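Local coordinates for protein Xaa-Pro Dipeptidase (Alteromonas macleodii, PDB 2QS8) that probably cleaves dipeptides or the C-terminal end of short peptides, as a metal-dependent carboxypeptidase of the amidohydrolase superfamily, at residues Lys15-Asp18 / Gln23-Ser26; Arg244-Gly249 / Leu261-Leu266. All coordinates share one frame; numbering follows the deposited sequence.

The two contacts sit in different parts of the chain, their nearest atoms about 26 Å apart, and share no element. Contact 1 lies in the beta-rich region built from both ends of the chain, where the hairpin of strands 9-16 and 25-26 is closed; contact 2 lies in the TIM barrel, between helices 239-248 and 261-270. Both are partly buried. Leu16 and Ile17 give contact 1 its inner side, Ile246 and Ala263 do so for contact 2, and lysine chains mark the outer parts of each. Their chemistry differs: contact 1 rests on backbone pairing, a weak amide-carboxylate bond and a water, whereas contact 2 has no hydrogen bond across it and is held by aliphatic packing.

Contact 1: Lys15-Asp18 / Gln23-Ser26; sequences KLID and QVQS
Leu16 and Gln25 form the last hydrogen-bonded pair before the turn of an antiparallel beta hairpin, part of the beta-rich region beside the amidohydrolase barrel. Leu16 N donates to Gln25 O at 2.8 Å, in the carbonyl plane, and Gln25 N returns a bond to Leu16 O at 3.0 Å. Beyond this pair, side chains and a water take over. Gln25 sets CG anti to its carbonyl carbon (chi1 -54°) and runs extended past Leu16 O, a course that carries Gln25 NE2 to Asp18 OD2 at 3.0 Å; the bond is weak and bent, with carboxylate and amide planes 85° apart. Asp18 CG sits between its backbone N and carbonyl carbon (chi1 72°), with OD2 facing the glutamine while OD1 accepts from the backbone N of Lys20 and Ser21 in the turn. On the sheet face that Lys15 shares with Ser26, the extended lysine chain crosses Val24 obliquely, Lys15 CD lying 4.1 Å from Val24 CG1. Ile17 meets Val24 only loosely and packs also on Met352 and Ile355 of helix 351-357, while Leu16 reaches Ile28 and Ile30. One water bridges the two segments: it donates to Leu16 O and Gln23 O and accepts from Asp18 N and from Gln25 NE2, the last at 2.9 Å.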
ATOM      1  N   LYS A  15     -48.638 -20.487  29.812  1.00 32.57           N
ATOM      2  CA  LYS A  15     -47.378 -20.332  30.519  1.00 32.55           C
ATOM      3  C   LYS A  15     -46.561 -19.249  29.818  1.00 31.77           C
ATOM      4  O   LYS A  15     -46.750 -18.986  28.626  1.00 29.64           O
ATOM      5  CB  LYS A  15     -46.617 -21.657  30.557  1.00 34.50           C
ATOM      6  CG  LYS A  15     -47.320 -22.720  31.385  1.00 38.30           C
ATOM      7  CD  LYS A  15     -46.379 -23.847  31.743  1.00 42.15           C
ATOM      8  CE  LYS A  15     -47.019 -24.807  32.736  1.00 44.50           C
ATOM      9  NZ  LYS A  15     -46.027 -25.820  33.204  1.00 46.36           N
ATOM     10  N   LEU A  16     -45.666 -18.608  30.560  1.00 31.27           N
ATOM     11  CA  LEU A  16     -44.868 -17.540  29.983  1.00 31.14           C
ATOM     12  C   LEU A  16     -43.424 -17.480  30.460  1.00 32.78           C
ATOM     13  O   LEU A  16     -43.159 -17.348  31.656  1.00 31.63           O
ATOM     14  CB  LEU A  16     -45.524 -16.188  30.259  1.00 31.67           C
ATOM     15  CG  LEU A  16     -44.704 -14.942  29.886  1.00 33.33           C
ATOM     16  CD1 LEU A  16     -44.652 -14.804  28.372  1.00 33.22           C
ATOM     17  CD2 LEU A  16     -45.328 -13.689  30.497  1.00 32.88           C
ATOM     18  N   ILE A  17     -42.500 -17.594  29.505  1.00 31.81           N
ATOM     19  CA  ILE A  17     -41.076 -17.467  29.772  1.00 31.72           C
ATOM     20  C   ILE A  17     -40.821 -16.083  29.171  1.00 32.17           C
ATOM     21  O   ILE A  17     -40.854 -15.916  27.951  1.00 33.16           O
ATOM     22  CB  ILE A  17     -40.257 -18.547  29.034  1.00 31.76           C
ATOM     23  CG1 ILE A  17     -40.693 -19.938  29.508  1.00 30.65           C
ATOM     24  CG2 ILE A  17     -38.767 -18.351  29.296  1.00 30.86           C
ATOM     25  CD1 ILE A  17     -39.977 -21.075  28.818  1.00 30.35           C
ATOM     26  N   ASP A  18     -40.595 -15.089  30.021  1.00 31.29           N
ATOM     27  CA  ASP A  18     -40.415 -13.728  29.536  1.00 30.98           C
ATOM     28  C   ASP A  18     -39.018 -13.290  29.100  1.00 30.77           C
ATOM     29  O   ASP A  18     -38.877 -12.234  28.492  1.00 29.15           O
ATOM     30  CB  ASP A  18     -40.985 -12.719  30.550  1.00 29.53           C
ATOM     31  CG  ASP A  18     -40.143 -12.586  31.814  1.00 29.98           C
ATOM     32  OD1 ASP A  18     -39.063 -13.199  31.914  1.00 30.81           O
ATOM     33  OD2 ASP A  18     -40.572 -11.844  32.723  1.00 32.53           O
ATOM     34  N   GLN A  23     -38.110 -17.731  36.283  1.00 44.98           N
ATOM     35  CA  GLN A  23     -39.300 -18.518  36.600  1.00 45.14           C
ATOM     36  C   GLN A  23     -40.300 -18.605  35.463  1.00 43.41           C
ATOM     37  O   GLN A  23     -40.516 -17.636  34.741  1.00 42.83           O
ATOM     38  CB  GLN A  23     -40.021 -17.917  37.812  1.00 48.04           C
ATOM     39  CG  GLN A  23     -39.119 -17.625  38.997  1.00 52.46           C
ATOM     40  CD  GLN A  23     -38.371 -18.854  39.466  1.00 55.52           C
ATOM     41  OE1 GLN A  23     -38.976 -19.889  39.743  1.00 56.96           O
ATOM     42  NE2 GLN A  23     -37.049 -18.749  39.556  1.00 56.89           N
ATOM     43  N   VAL A  24     -40.914 -19.769  35.306  1.00 42.13           N
ATOM     44  CA  VAL A  24     -41.933 -19.932  34.286  1.00 41.92           C
ATOM     45  C   VAL A  24     -43.187 -19.401  34.961  1.00 42.01           C
ATOM     46  O   VAL A  24     -43.590 -19.901  36.009  1.00 43.61           O
ATOM     47  CB  VAL A  24     -42.151 -21.399  33.919  1.00 42.67           C
ATOM     48  CG1 VAL A  24     -43.215 -21.501  32.836  1.00 41.47           C
ATOM     49  CG2 VAL A  24     -40.840 -22.015  33.445  1.00 42.38           C
ATOM     50  N   GLN A  25     -43.789 -18.373  34.378  1.00 40.76           N
ATOM     51  CA  GLN A  25     -44.983 -17.769  34.948  1.00 38.95           C
ATOM     52  C   GLN A  25     -46.243 -18.423  34.401  1.00 37.99           C
ATOM     53  O   GLN A  25     -46.292 -18.796  33.232  1.00 37.77           O
ATOM     54  CB  GLN A  25     -44.974 -16.274  34.648  1.00 39.17           C
ATOM     55  CG  GLN A  25     -43.684 -15.606  35.111  1.00 40.75           C
ATOM     56  CD  GLN A  25     -43.546 -14.186  34.614  1.00 41.89           C
ATOM     57  OE1 GLN A  25     -44.406 -13.340  34.866  1.00 44.02           O
ATOM     58  NE2 GLN A  25     -42.456 -13.912  33.898  1.00 42.52           N
ATOM     59  N   SER A  26     -47.256 -18.566  35.250  1.00 36.42           N
ATOM     60  CA  SER A  26     -48.507 -19.196  34.836  1.00 35.49           C
ATOM     61  C   SER A  26     -49.640 -18.207  34.591  1.00 34.21           C
ATOM     62  O   SER A  26     -49.783 -17.223  35.309  1.00 33.42           O
ATOM     63  CB  SER A  26     -48.958 -20.211  35.888  1.00 35.87           C
ATOM     64  OG  SER A  26     -48.004 -21.241  36.062  1.00 35.25           O
TER
HETATM   65  O   HOH W   1     -40.965 -16.096  32.675  1.00 35.71           O

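Contact 2: Arg244-Gly249 / Leu261-Leu266; sequences RAIKAG and LEAMDL
Ile246 reaches across to Ala263 and Leu266 where two neighbouring helices of the TIM barrel, 239-248 and 261-270, run side by side. The short segments are nearly parallel, 19° apart with axes 9.9 Å from each other, as expected of successive outer helices in a beta/alpha barrel; strand 252-253 lies between them in sequence. Early in the second helix, the carboxylate end of Glu262 approaches the first helix, where OE2 forms a salt bridge with Lys243 NZ; Lys247 NZ, 5.3 Å from Glu262 OE1, may feel the opposite charge, though the two atoms are not in contact. One residue on, Ala263 presents its methyl to the end of Ile246, CB to CD1 at 4.0 Å, and its carbonyl O lies 3.8 Å from the same Ile246 CD1. Leu266 then closes the contact. With Ile246 CG1 anti to the carbonyl carbon (chi1 -61°), the isoleucine's two branches divide the work: CD1 goes to Ala263, and CG2 goes to Leu266. An alanine here would lose both branches and is likely to leave a gap between the helices, with the Ala263 methyl and Leu266 CB both without their apolar partner. Farther out, the Leu266 methyls lie against Lys247 CG, while underneath, Ile246 CG2 presses on Leu266 CB at 3.6 Å.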
ATOM      1  N   ARG A 244      -5.865 -12.731  19.992  1.00 26.38           N
ATOM      2  CA  ARG A 244      -5.497 -11.464  19.365  1.00 25.18           C
ATOM      3  C   ARG A 244      -6.782 -10.656  19.180  1.00 23.81           C
ATOM      4  O   ARG A 244      -6.792  -9.439  19.341  1.00 24.72           O
ATOM      5  CB  ARG A 244      -4.826 -11.698  18.004  1.00 22.31           C
ATOM      6  CG  ARG A 244      -3.504 -12.440  18.077  1.00 22.16           C
ATOM      7  CD  ARG A 244      -2.800 -12.528  16.720  1.00 19.07           C
ATOM      8  NE  ARG A 244      -1.533 -13.252  16.823  1.00 17.29           N
ATOM      9  CZ  ARG A 244      -0.734 -13.545  15.795  1.00 21.15           C
ATOM     10  NH1 ARG A 244      -1.057 -13.185  14.556  1.00 18.64           N
ATOM     11  NH2 ARG A 244       0.404 -14.193  16.008  1.00 16.84           N
ATOM     12  N   ALA A 245      -7.866 -11.358  18.862  1.00 22.47           N
ATOM     13  CA  ALA A 245      -9.160 -10.728  18.642  1.00 25.08           C
ATOM     14  C   ALA A 245      -9.838 -10.311  19.947  1.00 25.73           C
ATOM     15  O   ALA A 245     -10.434  -9.239  20.019  1.00 27.82           O
ATOM     16  CB  ALA A 245     -10.074 -11.666  17.847  1.00 22.60           C
ATOM     17  N   ILE A 246      -9.757 -11.166  20.966  1.00 26.30           N
ATOM     18  CA  ILE A 246     -10.360 -10.862  22.256  1.00 25.45           C
ATOM     19  C   ILE A 246      -9.687  -9.623  22.827  1.00 26.60           C
ATOM     20  O   ILE A 246     -10.356  -8.702  23.286  1.00 25.81           O
ATOM     21  CB  ILE A 246     -10.193 -12.036  23.233  1.00 24.61           C
ATOM     22  CG1 ILE A 246     -10.898 -13.267  22.668  1.00 22.99           C
ATOM     23  CG2 ILE A 246     -10.780 -11.681  24.596  1.00 25.13           C
ATOM     24  CD1 ILE A 246     -10.568 -14.554  23.378  1.00 20.50           C
ATOM     25  N   LYS A 247      -8.362  -9.601  22.789  1.00 26.91           N
ATOM     26  CA  LYS A 247      -7.620  -8.456  23.298  1.00 29.26           C
ATOM     27  C   LYS A 247      -7.879  -7.199  22.473  1.00 29.17           C
ATOM     28  O   LYS A 247      -7.771  -6.089  22.984  1.00 28.77           O
ATOM     29  CB  LYS A 247      -6.119  -8.755  23.316  1.00 31.10           C
ATOM     30  CG  LYS A 247      -5.698  -9.692  24.444  1.00 35.21           C
ATOM     31  CD  LYS A 247      -4.180  -9.836  24.563  1.00 36.70           C
ATOM     32  CE  LYS A 247      -3.588 -10.690  23.467  1.00 37.98           C
ATOM     33  NZ  LYS A 247      -2.130 -10.886  23.701  1.00 40.42           N
ATOM     34  N   ALA A 248      -8.217  -7.370  21.194  1.00 28.56           N
ATOM     35  CA  ALA A 248      -8.468  -6.215  20.332  1.00 27.66           C
ATOM     36  C   ALA A 248      -9.806  -5.563  20.666  1.00 27.43           C
ATOM     37  O   ALA A 248     -10.023  -4.387  20.367  1.00 27.62           O
ATOM     38  CB  ALA A 248      -8.431  -6.623  18.854  1.00 25.99           C
ATOM     39  N   GLY A 249     -10.703  -6.338  21.271  1.00 27.20           N
ATOM     40  CA  GLY A 249     -11.996  -5.802  21.659  1.00 26.54           C
ATOM     41  C   GLY A 249     -13.195  -6.183  20.810  1.00 25.62           C
ATOM     42  O   GLY A 249     -14.182  -5.449  20.783  1.00 25.78           O
ATOM     43  N   LEU A 261      -7.609 -21.631  28.808  1.00 36.93           N
ATOM     44  CA  LEU A 261      -7.909 -20.944  30.067  1.00 37.12           C
ATOM     45  C   LEU A 261      -7.666 -19.441  29.967  1.00 35.81           C
ATOM     46  O   LEU A 261      -8.484 -18.641  30.420  1.00 35.42           O
ATOM     47  CB  LEU A 261      -7.068 -21.527  31.216  1.00 38.30           C
ATOM     48  CG  LEU A 261      -7.231 -20.868  32.594  1.00 41.65           C
ATOM     49  CD1 LEU A 261      -8.688 -20.936  33.036  1.00 42.38           C
ATOM     50  CD2 LEU A 261      -6.333 -21.564  33.615  1.00 42.54           C
ATOM     51  N   GLU A 262      -6.544 -19.058  29.368  1.00 34.17           N
ATOM     52  CA  GLU A 262      -6.217 -17.648  29.220  1.00 33.05           C
ATOM     53  C   GLU A 262      -7.251 -16.900  28.373  1.00 32.47           C
ATOM     54  O   GLU A 262      -7.651 -15.781  28.705  1.00 32.18           O
ATOM     55  CB  GLU A 262      -4.843 -17.483  28.578  1.00 32.89           C
ATOM     56  CG  GLU A 262      -4.451 -16.033  28.402  1.00 36.76           C
ATOM     57  CD  GLU A 262      -3.214 -15.857  27.548  1.00 39.46           C
ATOM     58  OE1 GLU A 262      -2.846 -14.689  27.298  1.00 40.72           O
ATOM     59  OE2 GLU A 262      -2.614 -16.876  27.128  1.00 39.74           O
ATOM     60  N   ALA A 263      -7.678 -17.521  27.278  1.00 30.14           N
ATOM     61  CA  ALA A 263      -8.654 -16.898  26.399  1.00 31.21           C
ATOM     62  C   ALA A 263      -9.968 -16.696  27.141  1.00 30.50           C
ATOM     63  O   ALA A 263     -10.634 -15.690  26.952  1.00 31.48           O
ATOM     64  CB  ALA A 263      -8.878 -17.753  25.160  1.00 28.41           C
HETATM   65  N   MSE A 264     -10.324 -17.657  27.988  1.00 30.74           N
HETATM   66  CA  MSE A 264     -11.553 -17.572  28.748  1.00 30.58           C
HETATM   67  C   MSE A 264     -11.565 -16.402  29.712  1.00 31.24           C
HETATM   68  O   MSE A 264     -12.545 -15.668  29.765  1.00 31.20           O
HETATM   69  CB  MSE A 264     -11.789 -18.876  29.485  1.00 30.35           C
HETATM   70  CG  MSE A 264     -12.026 -20.023  28.531  1.00 28.22           C
HETATM   71 SE   MSE A 264     -12.708 -21.655  29.413  1.00 31.49          SE
HETATM   72  CE  MSE A 264     -11.066 -22.569  29.896  1.00 26.17           C
ATOM     73  N   ASP A 265     -10.482 -16.214  30.461  1.00 32.36           N
ATOM     74  CA  ASP A 265     -10.412 -15.093  31.388  1.00 34.31           C
ATOM     75  C   ASP A 265     -10.386 -13.773  30.615  1.00 35.25           C
ATOM     76  O   ASP A 265     -10.947 -12.771  31.056  1.00 36.51           O
ATOM     77  CB  ASP A 265      -9.177 -15.199  32.286  1.00 35.88           C
ATOM     78  CG  ASP A 265      -9.281 -16.343  33.286  1.00 35.95           C
ATOM     79  OD1 ASP A 265     -10.373 -16.523  33.861  1.00 37.69           O
ATOM     80  OD2 ASP A 265      -8.277 -17.052  33.511  1.00 34.48           O
ATOM     81  N   LEU A 266      -9.728 -13.767  29.465  1.00 34.02           N
ATOM     82  CA  LEU A 266      -9.680 -12.560  28.655  1.00 33.32           C
ATOM     83  C   LEU A 266     -11.090 -12.201  28.204  1.00 33.07           C
ATOM     84  O   LEU A 266     -11.484 -11.045  28.258  1.00 33.59           O
ATOM     85  CB  LEU A 266      -8.775 -12.763  27.439  1.00 33.31           C
ATOM     86  CG  LEU A 266      -7.275 -12.679  27.726  1.00 31.99           C
ATOM     87  CD1 LEU A 266      -6.489 -13.114  26.503  1.00 32.38           C
ATOM     88  CD2 LEU A 266      -6.911 -11.245  28.117  1.00 30.30           C
TER